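Local coordinates for chitin binding protein (Streptomyces lividans, PDB 5FTZ) that is a copper-dependent lytic polysaccharide monooxygenase of family AA10 that probably binds chitin and cleaves its chains oxidatively, at residues H1-D5 with T88-A92. Numbering follows the deposited sequence.
Sequences HGYTD and TARHA. With CU (copper (II) ion), chain B.
Residues 1-4 run extended from the amino terminus, with 2-5 in an edge strand that pairs antiparallel with strand 80-87. Residues 88-92 form the loop leaving that neighbouring strand. Thr-88 and Ala-89 together face His-1, in the pattern of a classic beta bulge ending the pairing. The CA atoms of His-1 and Ala-89 lie 5.0 Å apart. Thr-88 N donates a hydrogen bond to His-1 O at 2.9 Å. Thr-88 OG1 sits 3.1 Å from His-1 CB. Ala-89 N gives His-1 O a second hydrogen bond, 3.3 Å and nearly linear at 169°. His-1 N makes a weak hydrogen bond to Ala-89 O at 3.3 Å. Ala-89 CB points toward His-1, 4.3 Å from His-1 CB. Arg-90 centres an inverse gamma turn, and its CA-to-CB bond points away from residues 1-5. The turn brings in His-91, which completes the histidine brace, the T-shaped copper site of lytic polysaccharide monooxygenases. With chi1 m and chi2 of 61° (His-1) and -58° (His-91), His-1 ND1 and His-91 NE2 each reach the copper at 1.9 Å. His-1 N binds it at 2.2 Å. Phe-164 meets the His-1 ring edge-to-face. Ala-92 makes a backbone hydrogen bond with His-158.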
loop_
_atom_site.group_PDB
_atom_site.type_symbol
_atom_site.label_atom_id
_atom_site.label_comp_id
_atom_site.label_asym_id
_atom_site.label_seq_id
_atom_site.Cartn_x
_atom_site.Cartn_y
_atom_site.Cartn_z
ATOM N N HIS A 1 -2.251 0.374 -16.284
ATOM C CA HIS A 1 -2.151 0.460 -17.780
ATOM C C HIS A 1 -2.519 1.838 -18.243
ATOM O O HIS A 1 -3.549 2.405 -17.877
ATOM C CB HIS A 1 -2.969 -0.630 -18.474
ATOM C CG HIS A 1 -2.370 -2.000 -18.321
ATOM N ND1 HIS A 1 -2.191 -2.607 -17.106
ATOM C CD2 HIS A 1 -1.856 -2.859 -19.223
ATOM C CE1 HIS A 1 -1.592 -3.773 -17.246
ATOM N NE2 HIS A 1 -1.389 -3.951 -18.533
ATOM N N GLY A 2 -1.619 2.424 -19.024
ATOM C CA GLY A 2 -1.812 3.764 -19.524
ATOM C C GLY A 2 -0.621 4.254 -20.298
ATOM O O GLY A 2 0.412 3.591 -20.351
ATOM N N TYR A 3 -0.731 5.490 -20.801
ATOM C CA TYR A 3 0.335 6.095 -21.602
ATOM C C TYR A 3 0.159 7.607 -21.516
ATOM O O TYR A 3 -0.918 8.109 -21.195
ATOM C CB TYR A 3 0.233 5.636 -23.082
ATOM C CG TYR A 3 -1.115 5.805 -23.689
ATOM C CD1 TYR A 3 -1.519 7.015 -24.231
ATOM C CD2 TYR A 3 -2.031 4.779 -23.662
ATOM C CE1 TYR A 3 -2.811 7.220 -24.680
ATOM C CE2 TYR A 3 -3.326 4.924 -24.181
ATOM C CZ TYR A 3 -3.710 6.160 -24.687
ATOM O OH TYR A 3 -4.954 6.397 -25.237
ATOM N N THR A 4 1.150 8.326 -21.966
ATOM C CA THR A 4 1.023 9.776 -22.062
ATOM C C THR A 4 0.478 10.157 -23.435
ATOM O O THR A 4 0.927 9.655 -24.478
ATOM C CB THR A 4 2.364 10.479 -21.860
ATOM O OG1 THR A 4 3.326 9.747 -22.576
ATOM C CG2 THR A 4 2.780 10.531 -20.385
ATOM N N ASP A 5 -0.456 11.087 -23.414
ATOM C CA ASP A 5 -0.897 11.705 -24.672
ATOM C C ASP A 5 -0.507 13.175 -24.788
ATOM O O ASP A 5 -0.615 13.703 -25.860
ATOM C CB ASP A 5 -2.384 11.442 -25.006
ATOM C CG ASP A 5 -3.285 12.177 -24.188
ATOM O OD1 ASP A 5 -2.922 12.694 -23.148
ATOM O OD2 ASP A 5 -4.484 12.316 -24.573
ATOM N N THR A 88 -6.186 3.015 -18.844
ATOM C CA THR A 88 -7.197 1.982 -19.016
ATOM C C THR A 88 -7.380 1.186 -17.730
ATOM O O THR A 88 -8.396 0.489 -17.614
ATOM C CB THR A 88 -6.833 1.025 -20.148
ATOM O OG1 THR A 88 -5.572 0.438 -19.863
ATOM C CG2 THR A 88 -6.665 1.775 -21.460
ATOM N N ALA A 89 -6.404 1.233 -16.805
ATOM C CA ALA A 89 -6.542 0.658 -15.460
ATOM C C ALA A 89 -5.845 1.618 -14.474
ATOM O O ALA A 89 -4.607 1.836 -14.558
ATOM C CB ALA A 89 -5.983 -0.726 -15.396
ATOM N N ARG A 90 -6.603 2.176 -13.528
ATOM C CA ARG A 90 -6.133 3.276 -12.637
ATOM C C ARG A 90 -5.502 2.796 -11.304
ATOM O O ARG A 90 -6.058 2.961 -10.213
ATOM C CB ARG A 90 -7.307 4.169 -12.321
ATOM C CG ARG A 90 -7.802 4.948 -13.534
ATOM C CD ARG A 90 -9.264 5.284 -13.395
ATOM N NE ARG A 90 -9.514 6.103 -12.237
ATOM C CZ ARG A 90 -10.719 6.467 -11.832
ATOM N NH1 ARG A 90 -11.814 6.139 -12.541
ATOM N NH2 ARG A 90 -10.820 7.188 -10.726
ATOM N N HIS A 91 -4.336 2.244 -11.406
ATOM C CA HIS A 91 -3.742 1.571 -10.252
ATOM C C HIS A 91 -3.312 2.580 -9.210
ATOM O O HIS A 91 -2.964 3.735 -9.546
ATOM C CB HIS A 91 -2.459 0.884 -10.672
ATOM C CG HIS A 91 -2.613 -0.141 -11.741
ATOM N ND1 HIS A 91 -3.442 -1.232 -11.606
ATOM C CD2 HIS A 91 -2.056 -0.232 -12.978
ATOM C CE1 HIS A 91 -3.382 -1.965 -12.693
ATOM N NE2 HIS A 91 -2.565 -1.370 -13.546
ATOM N N ALA A 92 -3.332 2.187 -7.955
ATOM C CA ALA A 92 -2.670 2.918 -6.878
ATOM C C ALA A 92 -1.245 3.230 -7.346
ATOM O O ALA A 92 -0.541 2.374 -7.869
ATOM C CB ALA A 92 -2.639 2.105 -5.598
HETATM CU CU CU B . -2.277 -1.686 -15.406
#